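Local coordinates for protein bifunctional pinoresinol-lariciresinol reductase 1 (Thuja plicata, PDB 1QYD) that catalyses the NADPH-dependent, enantioselective reduction of pinoresinol to lariciresinol and then of lariciresinol to secoisolariciresinol in lignan biosynthesis, at residues I25-P30 / T204-D209; F35-V40 / E61-D66; E95-V100 / R139-A144; K191-D196 / I220-N225. All blocks are in the same frame, centred on the assembly; numbering follows the deposited sequence.

Interactions 2 and 3 adjoin on the cofactor-binding half of the chain, their centres 18 Å apart: Asp65 OD2 lies 3.3 Å from Lys98 CE, and both contacts reach the second subunit. Each holds an arginine inferred to bind NADP(+), Arg36 in interaction 2 and Arg142 in interaction 3, where the side chain of Val141 is also about 5 Å from that of Lys138, the probable proton acceptor. Interaction 1 lies about 12 Å from both at the nearest atoms. Interaction 4 is joined to it by chain continuity, strand 191-195 running on into helix 197-207, and its Trp194 side chain is about 11 Å from that of His271, which probably binds substrate.

Interaction 1: I25-P30 / T204-D209; sequences ISLGHP and TIKSID
The imidazole of His29 is met in two contrasting ways, by a methyl group of Ile205 over one face and by the carboxylate of Asp209 at its edge. The methyl makes a CH-pi contact, Ile205 CG2 lying 3.9 Å from the ring centroid and 21° off the normal, displaced toward the rim on the CE1 and ND1 side. Asp209 comes tip to tip with the ring, the two planes only 10° apart, but His29 NE2 and Asp209 OD2 remain 3.7 Å apart, and that oxygen is bonded to Ser5 and Lys3. A weak bond of 3.1 Å from His29 ND1 to Leu27 O helps fix the ring's rotation. Beta-branching suits Ile205 here: CG2 stands anti to its backbone N and serves two neighbours at once, since Leu27 CD1 also packs tightly on Ile205 CG2 at 3.4 Å. Lys206 adds its aliphatic part, CG resting 3.9 Å from Leu27 CD1, while its NZ pairs with Glu299. An alanine in place of His29 would probably leave the Ile205 methyl without the ring it covers and open a gap beside Ile208 and Asp209. Behind Leu27 the chain turns through a Schellman motif that ends helix 17-26, with Gly28 at positive phi and Gly28 N bonded to Ile25 O at 3.1 Å. The contact thus joins the C-terminal ends of helices 17-26 and 197-207; Ile205 packs further on Ile20 and Ala23 of the first helix, and Ile208 leans on Val79 and Ile81 of strand 79-82.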
# COMPACT_ATOMS: atom_id res chain seq x y z
N ILE A 25 -22.15 -8.90 -22.71
CA ILE A 25 -23.48 -8.64 -23.22
C ILE A 25 -23.44 -8.94 -24.72
O ILE A 25 -24.05 -9.93 -25.10
CB ILE A 25 -23.84 -7.17 -22.79
CG1 ILE A 25 -23.82 -7.06 -21.26
CG2 ILE A 25 -25.26 -6.81 -23.18
CD1 ILE A 25 -24.18 -5.67 -20.65
N SER A 26 -22.63 -8.30 -25.57
CA SER A 26 -22.61 -8.61 -27.01
C SER A 26 -22.18 -10.01 -27.47
O SER A 26 -22.47 -10.36 -28.62
CB SER A 26 -21.73 -7.57 -27.76
OG SER A 26 -20.44 -7.39 -27.20
N LEU A 27 -21.50 -10.84 -26.66
CA LEU A 27 -21.15 -12.21 -27.05
C LEU A 27 -22.06 -13.21 -26.38
O LEU A 27 -21.67 -14.36 -26.16
CB LEU A 27 -19.72 -12.56 -26.68
CG LEU A 27 -18.63 -11.94 -27.50
CD1 LEU A 27 -17.29 -12.29 -26.88
CD2 LEU A 27 -18.76 -12.42 -28.94
N GLY A 28 -23.28 -12.79 -26.02
CA GLY A 28 -24.31 -13.68 -25.51
C GLY A 28 -24.30 -13.99 -24.02
O GLY A 28 -25.19 -14.74 -23.61
N HIS A 29 -23.41 -13.50 -23.14
CA HIS A 29 -23.46 -13.81 -21.72
C HIS A 29 -24.48 -13.01 -20.92
O HIS A 29 -24.48 -11.78 -21.01
CB HIS A 29 -22.08 -13.58 -21.14
CG HIS A 29 -21.16 -14.54 -21.84
ND1 HIS A 29 -20.99 -14.60 -23.14
CD2 HIS A 29 -20.44 -15.54 -21.27
CE1 HIS A 29 -20.20 -15.62 -23.36
NE2 HIS A 29 -19.86 -16.19 -22.24
N PRO A 30 -25.39 -13.66 -20.16
CA PRO A 30 -26.13 -13.02 -19.06
C PRO A 30 -25.14 -12.43 -18.06
O PRO A 30 -24.43 -13.12 -17.34
CB PRO A 30 -27.04 -14.12 -18.48
CG PRO A 30 -26.59 -15.40 -19.17
CD PRO A 30 -26.05 -14.92 -20.51
N THR A 204 -11.28 -11.80 -23.59
CA THR A 204 -11.45 -12.37 -22.26
C THR A 204 -12.81 -13.04 -22.18
O THR A 204 -12.89 -14.02 -21.45
CB THR A 204 -11.35 -11.36 -21.08
OG1 THR A 204 -12.34 -10.40 -21.26
CG2 THR A 204 -10.05 -10.64 -21.01
N ILE A 205 -13.87 -12.61 -22.89
CA ILE A 205 -15.12 -13.34 -22.78
C ILE A 205 -15.11 -14.63 -23.60
O ILE A 205 -15.90 -15.56 -23.35
CB ILE A 205 -16.28 -12.37 -23.14
CG1 ILE A 205 -16.62 -11.64 -21.87
CG2 ILE A 205 -17.58 -13.01 -23.52
CD1 ILE A 205 -15.59 -10.57 -21.49
N LYS A 206 -14.18 -14.72 -24.56
CA LYS A 206 -13.94 -15.95 -25.31
C LYS A 206 -13.02 -16.97 -24.58
O LYS A 206 -13.04 -18.15 -24.92
CB LYS A 206 -13.34 -15.60 -26.67
CG LYS A 206 -14.32 -14.77 -27.51
CD LYS A 206 -14.06 -15.00 -28.98
CE LYS A 206 -15.24 -14.42 -29.69
NZ LYS A 206 -15.49 -15.13 -30.91
N SER A 207 -12.19 -16.57 -23.60
CA SER A 207 -11.41 -17.49 -22.81
C SER A 207 -12.30 -18.25 -21.82
O SER A 207 -12.16 -19.46 -21.65
CB SER A 207 -10.35 -16.76 -22.02
OG SER A 207 -10.84 -15.74 -21.17
N ILE A 208 -13.20 -17.46 -21.22
CA ILE A 208 -14.15 -17.71 -20.15
C ILE A 208 -14.58 -19.13 -19.88
O ILE A 208 -14.45 -19.61 -18.75
CB ILE A 208 -15.34 -16.76 -20.46
CG1 ILE A 208 -15.06 -15.52 -19.65
CG2 ILE A 208 -16.71 -17.26 -20.09
CD1 ILE A 208 -16.26 -14.54 -19.62
N ASP A 209 -15.08 -19.77 -20.92
CA ASP A 209 -15.57 -21.14 -20.84
C ASP A 209 -14.64 -22.15 -21.52
O ASP A 209 -14.98 -23.33 -21.54
CB ASP A 209 -16.95 -21.23 -21.50
CG ASP A 209 -17.98 -20.20 -21.08
OD1 ASP A 209 -18.16 -19.97 -19.89
OD2 ASP A 209 -18.62 -19.62 -21.95

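Interaction 2: F35-V40 / E61-D66; sequences FRPEVV and EASLDD
With CG beside both the backbone N and the carbonyl carbon (chi1 73°) and the ring turned across CA-CB (chi2 95°), Phe35 lays one face over Glu61 CA, its CZ 4.4 Å from that atom. The two residues follow neighbouring parallel strands, 31-34 and 58-60, of the Rossmann-type sheet, and a flat apolar ring suits the spot because it can blanket main chain while touching Lys45 and Leu49 of helix 43-53 as well. The carboxylate of Glu61 belongs at this surface, at the end of an extended chain whose CB points away from segment 35-40. Next to it the backbone closes up: Arg36 CA is 3.7 Å from Ala62 O. The shorter approaches of Phe35 O to carbonyl oxygens of the other loop are doubtful, since no proton is available between acceptors. The side chain of Arg36 starts away from segment 61-66 and probably binds NADP(+), a usual role for a basic residue after the second strand of this fold; it makes a weak bond to Gly11 O and lies beside Lys45. Asp260 of the second subunit packs on both Pro37 and Ser63, where the two loops meet through Pro37 CD and Ser63 CB, 4.2 Å apart.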
# COMPACT_ATOMS: atom_id res chain seq x y z
N PHE A 35 -21.42 -3.77 -8.25
CA PHE A 35 -20.90 -2.48 -7.91
C PHE A 35 -21.09 -2.16 -6.45
O PHE A 35 -22.09 -2.45 -5.79
CB PHE A 35 -21.57 -1.41 -8.75
CG PHE A 35 -23.00 -1.06 -8.44
CD1 PHE A 35 -23.28 0.02 -7.58
CD2 PHE A 35 -24.03 -1.76 -9.05
CE1 PHE A 35 -24.60 0.40 -7.34
CE2 PHE A 35 -25.35 -1.37 -8.80
CZ PHE A 35 -25.63 -0.30 -7.95
N ARG A 36 -20.05 -1.47 -6.04
CA ARG A 36 -19.76 -0.98 -4.72
C ARG A 36 -20.82 -0.00 -4.19
O ARG A 36 -21.89 0.13 -4.77
CB ARG A 36 -18.37 -0.31 -4.78
CG ARG A 36 -17.28 -0.70 -5.84
CD ARG A 36 -17.58 -0.40 -7.34
NE ARG A 36 -16.41 -0.30 -8.22
CZ ARG A 36 -16.42 -0.59 -9.53
NH1 ARG A 36 -17.51 -1.03 -10.17
NH2 ARG A 36 -15.31 -0.38 -10.26
N PRO A 37 -20.63 0.68 -3.06
CA PRO A 37 -21.05 2.06 -2.90
C PRO A 37 -20.01 3.15 -3.21
O PRO A 37 -18.99 3.35 -2.55
CB PRO A 37 -21.54 2.12 -1.48
CG PRO A 37 -20.60 1.19 -0.77
CD PRO A 37 -20.49 0.03 -1.76
N GLU A 38 -20.32 3.77 -4.36
CA GLU A 38 -19.75 4.98 -4.97
C GLU A 38 -20.62 5.38 -6.16
O GLU A 38 -20.30 5.49 -7.34
CB GLU A 38 -18.31 4.78 -5.43
CG GLU A 38 -17.37 5.76 -4.72
CD GLU A 38 -17.39 7.23 -5.14
OE1 GLU A 38 -17.02 7.53 -6.28
OE2 GLU A 38 -17.75 8.09 -4.33
N VAL A 39 -21.86 5.42 -5.70
CA VAL A 39 -22.98 6.03 -6.37
C VAL A 39 -23.00 7.44 -5.75
O VAL A 39 -23.70 8.33 -6.23
CB VAL A 39 -24.29 5.23 -6.05
CG1 VAL A 39 -24.04 3.77 -6.35
CG2 VAL A 39 -24.70 5.31 -4.59
N VAL A 40 -22.19 7.63 -4.68
CA VAL A 40 -22.05 8.83 -3.87
C VAL A 40 -21.16 9.79 -4.63
O VAL A 40 -19.96 9.67 -4.84
CB VAL A 40 -21.52 8.35 -2.42
CG1 VAL A 40 -20.08 8.74 -2.08
CG2 VAL A 40 -22.49 8.96 -1.40
N GLU A 61 -26.06 -4.54 -5.94
CA GLU A 61 -25.68 -3.52 -4.97
C GLU A 61 -24.52 -3.75 -4.01
O GLU A 61 -23.95 -2.80 -3.48
CB GLU A 61 -26.84 -3.18 -4.07
CG GLU A 61 -28.02 -2.43 -4.71
CD GLU A 61 -29.28 -2.28 -3.85
OE1 GLU A 61 -30.30 -1.86 -4.40
OE2 GLU A 61 -29.25 -2.56 -2.65
N ALA A 62 -24.21 -5.02 -3.80
CA ALA A 62 -23.17 -5.53 -2.92
C ALA A 62 -21.86 -4.80 -2.70
O ALA A 62 -21.41 -4.05 -3.56
CB ALA A 62 -22.82 -6.94 -3.38
N SER A 63 -21.25 -4.98 -1.53
CA SER A 63 -19.90 -4.51 -1.25
C SER A 63 -19.02 -5.78 -1.13
O SER A 63 -19.52 -6.91 -1.11
CB SER A 63 -19.88 -3.72 0.05
OG SER A 63 -18.60 -3.30 0.53
N LEU A 64 -17.69 -5.62 -1.08
CA LEU A 64 -16.80 -6.77 -0.98
C LEU A 64 -16.59 -7.31 0.41
O LEU A 64 -16.15 -8.45 0.61
CB LEU A 64 -15.47 -6.40 -1.55
CG LEU A 64 -15.46 -6.36 -3.03
CD1 LEU A 64 -14.44 -5.34 -3.47
CD2 LEU A 64 -15.21 -7.75 -3.57
N ASP A 65 -16.89 -6.42 1.37
CA ASP A 65 -16.78 -6.70 2.79
C ASP A 65 -17.88 -7.58 3.33
O ASP A 65 -17.68 -8.28 4.33
CB ASP A 65 -16.76 -5.39 3.56
CG ASP A 65 -15.38 -4.76 3.64
OD1 ASP A 65 -15.02 -4.33 4.74
OD2 ASP A 65 -14.69 -4.70 2.61
N ASP A 66 -19.05 -7.53 2.69
CA ASP A 66 -20.16 -8.38 3.08
C ASP A 66 -19.97 -9.76 2.46
O ASP A 66 -20.50 -10.08 1.38
CB ASP A 66 -21.46 -7.77 2.61
CG ASP A 66 -22.54 -8.16 3.59
OD1 ASP A 66 -23.37 -9.03 3.26
OD2 ASP A 66 -22.53 -7.60 4.69

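Interaction 3: E95-V100 / R139-A144; sequences EQLKLV and RKVRRA
Leu97 sits opposite Val141 at the heart of the close-packed part of this contact, its branch carbon CG 4.1 Å from Val141 CG2. The leucine crosses the valine obliquely and sends CD2 onward to Ala144, where it rests 4.0 Å from Ala144 CB; the same methyl lies at a like distance from Lys140 O. Alanine is apt at that position, because a side chain of one carbon lets leucine reach the backbone of the helix opposite. One turn further on, Val100 has CG1 anti to its backbone N (chi1 179°), which brings this methyl to 3.7 Å from Ala144 O. Val141 and Val100 are buried, and their compact branched side chains fill the space between the backbones without needing long reach. The helices concerned, 96-105 and 133-147, follow the neighbouring parallel strands 79-82 and 111-113 of the Rossmann-type sheet, and they run almost parallel to each other, their short segments 5° apart with axes 9.9 Å apart. Within the second helix, Arg142 turns away from the contact toward Glu116, Asp120 and Asp122, and probably binds NADP(+). The outer side is looser. Lys140 takes part through its carbonyl oxygen; its side chain stays 5.0 Å off, CB to Leu97 CD1, and its end leads off at the exposed surface. On the far flank of the first helix, Lys98 bends back to Glu95 in a salt bridge, NZ to OE2 3.1 Å, weak as a hydrogen bond. Glu95 also packs against Tyr263 of the second subunit, and Lys98 against Lys266 of the same neighbouring chain.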
# COMPACT_ATOMS: atom_id res chain seq x y z
N GLU A 95 -8.14 -6.33 -2.51
CA GLU A 95 -9.54 -6.47 -2.09
C GLU A 95 -10.08 -7.76 -2.65
O GLU A 95 -10.99 -8.38 -2.11
CB GLU A 95 -10.40 -5.34 -2.63
CG GLU A 95 -10.25 -4.03 -1.88
CD GLU A 95 -11.12 -3.85 -0.62
OE1 GLU A 95 -12.34 -4.06 -0.70
OE2 GLU A 95 -10.57 -3.47 0.42
N GLN A 96 -9.53 -8.14 -3.79
CA GLN A 96 -9.80 -9.38 -4.49
C GLN A 96 -9.52 -10.62 -3.65
O GLN A 96 -9.93 -11.70 -4.08
CB GLN A 96 -8.94 -9.46 -5.70
CG GLN A 96 -9.16 -8.32 -6.63
CD GLN A 96 -8.30 -8.54 -7.85
OE1 GLN A 96 -7.15 -8.14 -7.89
NE2 GLN A 96 -8.82 -9.20 -8.86
N LEU A 97 -8.78 -10.52 -2.53
CA LEU A 97 -8.49 -11.63 -1.62
C LEU A 97 -9.76 -12.11 -0.93
O LEU A 97 -10.06 -13.30 -0.92
CB LEU A 97 -7.41 -11.17 -0.63
CG LEU A 97 -5.99 -11.11 -1.28
CD1 LEU A 97 -5.02 -10.36 -0.41
CD2 LEU A 97 -5.41 -12.50 -1.44
N LYS A 98 -10.55 -11.13 -0.46
CA LYS A 98 -11.92 -11.26 0.03
C LYS A 98 -12.76 -11.97 -1.01
O LYS A 98 -13.44 -12.92 -0.68
CB LYS A 98 -12.58 -9.91 0.26
CG LYS A 98 -11.81 -8.87 1.06
CD LYS A 98 -12.76 -7.73 1.37
CE LYS A 98 -12.19 -6.87 2.49
NZ LYS A 98 -11.07 -6.06 2.05
N LEU A 99 -12.74 -11.52 -2.26
CA LEU A 99 -13.40 -12.24 -3.35
C LEU A 99 -12.88 -13.67 -3.60
O LEU A 99 -13.63 -14.50 -4.10
CB LEU A 99 -13.28 -11.33 -4.57
CG LEU A 99 -13.86 -11.54 -5.96
CD1 LEU A 99 -15.31 -11.96 -5.99
CD2 LEU A 99 -13.72 -10.21 -6.65
N VAL A 100 -11.63 -14.04 -3.25
CA VAL A 100 -11.07 -15.40 -3.39
C VAL A 100 -11.53 -16.34 -2.25
O VAL A 100 -11.80 -17.53 -2.42
CB VAL A 100 -9.51 -15.33 -3.43
CG1 VAL A 100 -8.91 -16.72 -3.54
CG2 VAL A 100 -9.06 -14.53 -4.64
N ARG A 139 0.38 -10.94 -7.40
CA ARG A 139 0.89 -12.28 -7.22
C ARG A 139 0.25 -12.90 -5.99
O ARG A 139 -0.14 -14.07 -6.02
CB ARG A 139 2.43 -12.26 -7.09
CG ARG A 139 3.18 -12.46 -8.41
CD ARG A 139 4.64 -12.78 -8.17
NE ARG A 139 5.52 -11.94 -8.97
CZ ARG A 139 6.19 -10.89 -8.46
NH1 ARG A 139 6.09 -10.52 -7.18
NH2 ARG A 139 7.01 -10.19 -9.23
N LYS A 140 0.14 -12.12 -4.91
CA LYS A 140 -0.52 -12.54 -3.68
C LYS A 140 -1.91 -13.10 -3.94
O LYS A 140 -2.32 -14.13 -3.40
CB LYS A 140 -0.66 -11.37 -2.73
CG LYS A 140 0.64 -11.14 -2.04
CD LYS A 140 0.23 -10.36 -0.81
CE LYS A 140 0.97 -10.92 0.41
NZ LYS A 140 2.41 -10.69 0.37
N VAL A 141 -2.58 -12.37 -4.83
CA VAL A 141 -3.88 -12.68 -5.35
C VAL A 141 -3.80 -13.94 -6.21
O VAL A 141 -4.70 -14.78 -6.07
CB VAL A 141 -4.31 -11.41 -6.12
CG1 VAL A 141 -5.50 -11.64 -7.05
CG2 VAL A 141 -4.61 -10.35 -5.04
N ARG A 142 -2.77 -14.10 -7.07
CA ARG A 142 -2.58 -15.27 -7.93
C ARG A 142 -2.22 -16.49 -7.13
O ARG A 142 -2.78 -17.54 -7.38
CB ARG A 142 -1.45 -15.16 -8.95
CG ARG A 142 -1.61 -14.32 -10.19
CD ARG A 142 -0.57 -14.77 -11.17
NE ARG A 142 -0.65 -13.95 -12.36
CZ ARG A 142 -0.05 -14.25 -13.52
NH1 ARG A 142 0.67 -15.36 -13.68
NH2 ARG A 142 -0.17 -13.43 -14.56
N ARG A 143 -1.26 -16.39 -6.21
CA ARG A 143 -0.84 -17.52 -5.40
C ARG A 143 -1.89 -18.04 -4.42
O ARG A 143 -1.77 -19.19 -3.99
CB ARG A 143 0.40 -17.14 -4.63
CG ARG A 143 1.57 -17.97 -5.06
CD ARG A 143 2.58 -17.21 -5.91
NE ARG A 143 2.00 -16.68 -7.14
CZ ARG A 143 1.77 -17.44 -8.22
NH1 ARG A 143 2.08 -18.74 -8.24
NH2 ARG A 143 1.13 -16.93 -9.28
N ALA A 144 -2.87 -17.20 -4.03
CA ALA A 144 -4.02 -17.51 -3.16
C ALA A 144 -5.17 -18.15 -3.93
O ALA A 144 -5.93 -18.92 -3.38
CB ALA A 144 -4.59 -16.27 -2.53

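Interaction 4: K191-D196 / I220-N225; sequences KGIWVD and IRPPMN
In the small mixed sheet, the middle strand 191-195 meets the turn that leads into its antiparallel neighbour 226-228, and Trp194 and Asn225 bond twice at the junction. Asn225 ND2 donates to Trp194 O at 2.9 Å, with an N-H...O angle of 170° and the acceptor almost in the plane of the amide. The main chain answers with a weak bond of 3.4 Å from Trp194 N to Asn225 O, an oxygen that also lies at the edge of the indole, near its plane. Asparagine fits because its short amide, with CG anti to the carbonyl carbon (chi1 -54°), can donate to two carbonyls, the second being Val303 O. An alanine here would probably leave Trp194 O and Val303 O without this donor, though the weak backbone bond could remain. Ile193 works the apolar side: its CG2 packs 3.5 Å from Pro222 CD, and its CD1 touches Arg221 CG at 3.4 Å. Arg221 continues extended to a buried guanidinium, which bonds to Phe284 O and Leu281 O and makes cation-pi contacts with Tyr282, Phe284 and Tyr219. Val195 CG2 meets the rigid ring of Pro222 at CG, 4.0 Å away. Around this core, Met305 of helix 305-309 packs on Trp194 and Asn225, Ile220 lies against helix 293-296, Val195 touches Val200 of helix 197-207, and strand 159-160 runs along the strand's other edge.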
# COMPACT_ATOMS: atom_id res chain seq x y z
N LYS A 191 10.77 -4.31 -28.87
CA LYS A 191 9.40 -4.62 -29.18
C LYS A 191 8.43 -4.59 -28.00
O LYS A 191 8.74 -4.98 -26.87
CB LYS A 191 9.41 -5.99 -29.85
CG LYS A 191 10.15 -5.93 -31.19
CD LYS A 191 9.28 -5.27 -32.22
CE LYS A 191 10.01 -5.41 -33.52
NZ LYS A 191 9.05 -5.30 -34.60
N GLY A 192 7.26 -4.06 -28.33
CA GLY A 192 6.12 -3.93 -27.43
C GLY A 192 4.85 -4.46 -28.11
O GLY A 192 4.84 -4.78 -29.31
N ILE A 193 3.76 -4.59 -27.35
CA ILE A 193 2.53 -5.11 -27.93
C ILE A 193 1.49 -4.10 -27.55
O ILE A 193 1.50 -3.55 -26.46
CB ILE A 193 2.29 -6.55 -27.34
CG1 ILE A 193 3.43 -7.44 -27.79
CG2 ILE A 193 0.99 -7.18 -27.84
CD1 ILE A 193 3.37 -8.82 -27.21
N TRP A 194 0.58 -3.79 -28.45
CA TRP A 194 -0.32 -2.69 -28.24
C TRP A 194 -1.71 -3.23 -28.59
O TRP A 194 -1.83 -3.78 -29.70
CB TRP A 194 0.15 -1.56 -29.17
CG TRP A 194 1.63 -1.13 -29.14
CD1 TRP A 194 2.61 -1.90 -29.70
CD2 TRP A 194 2.14 0.01 -28.59
NE1 TRP A 194 3.75 -1.30 -29.51
CE2 TRP A 194 3.51 -0.16 -28.85
CE3 TRP A 194 1.71 1.16 -27.92
CZ2 TRP A 194 4.45 0.79 -28.46
CZ3 TRP A 194 2.66 2.12 -27.53
CH2 TRP A 194 4.02 1.93 -27.79
N VAL A 195 -2.76 -3.15 -27.72
CA VAL A 195 -4.09 -3.73 -28.00
C VAL A 195 -5.30 -2.83 -27.72
O VAL A 195 -5.44 -2.17 -26.70
CB VAL A 195 -4.28 -5.07 -27.21
CG1 VAL A 195 -5.54 -5.80 -27.69
CG2 VAL A 195 -3.16 -6.06 -27.52
N ASP A 196 -6.23 -2.81 -28.67
CA ASP A 196 -7.44 -2.01 -28.53
C ASP A 196 -8.19 -2.58 -27.36
O ASP A 196 -8.27 -3.80 -27.17
CB ASP A 196 -8.28 -2.11 -29.80
CG ASP A 196 -9.65 -1.41 -29.81
OD1 ASP A 196 -9.84 -0.41 -29.11
OD2 ASP A 196 -10.53 -1.88 -30.54
N ILE A 220 -2.22 -11.90 -25.01
CA ILE A 220 -2.75 -11.40 -26.27
C ILE A 220 -1.47 -10.79 -26.84
O ILE A 220 -0.81 -9.93 -26.22
CB ILE A 220 -3.83 -10.34 -26.06
CG1 ILE A 220 -4.90 -10.73 -25.04
CG2 ILE A 220 -4.48 -10.15 -27.41
CD1 ILE A 220 -6.16 -9.86 -24.97
N ARG A 221 -1.07 -11.40 -27.97
CA ARG A 221 0.17 -11.05 -28.66
C ARG A 221 -0.10 -10.86 -30.13
O ARG A 221 0.49 -11.61 -30.91
CB ARG A 221 1.24 -12.16 -28.49
CG ARG A 221 2.12 -11.94 -27.30
CD ARG A 221 3.21 -12.96 -27.18
NE ARG A 221 4.06 -12.56 -26.06
CZ ARG A 221 5.10 -13.27 -25.62
NH1 ARG A 221 5.48 -14.45 -26.15
NH2 ARG A 221 5.81 -12.76 -24.63
N PRO A 222 -0.97 -9.93 -30.60
CA PRO A 222 -1.58 -10.01 -31.92
C PRO A 222 -0.43 -9.73 -32.85
O PRO A 222 0.31 -8.77 -32.63
CB PRO A 222 -2.60 -8.95 -32.00
CG PRO A 222 -2.76 -8.55 -30.57
CD PRO A 222 -1.37 -8.70 -29.96
N PRO A 223 -0.19 -10.63 -33.80
CA PRO A 223 1.05 -10.68 -34.59
C PRO A 223 1.48 -9.30 -35.13
O PRO A 223 2.58 -8.81 -34.85
CB PRO A 223 0.71 -11.69 -35.65
CG PRO A 223 -0.36 -12.58 -35.03
CD PRO A 223 -1.20 -11.59 -34.28
N MET A 224 0.51 -8.65 -35.79
CA MET A 224 0.67 -7.34 -36.41
C MET A 224 1.06 -6.18 -35.51
O MET A 224 1.75 -5.24 -35.94
CB MET A 224 -0.62 -6.95 -37.15
CG MET A 224 -0.76 -7.72 -38.45
SD MET A 224 -2.04 -7.11 -39.59
CE MET A 224 -1.18 -5.69 -40.22
N ASN A 225 0.62 -6.26 -34.24
CA ASN A 225 0.89 -5.23 -33.29
C ASN A 225 2.06 -5.58 -32.40
O ASN A 225 2.08 -5.09 -31.27
CB ASN A 225 -0.32 -4.97 -32.43
CG ASN A 225 -1.61 -4.67 -33.19
OD1 ASN A 225 -1.73 -4.88 -34.40
ND2 ASN A 225 -2.59 -4.18 -32.42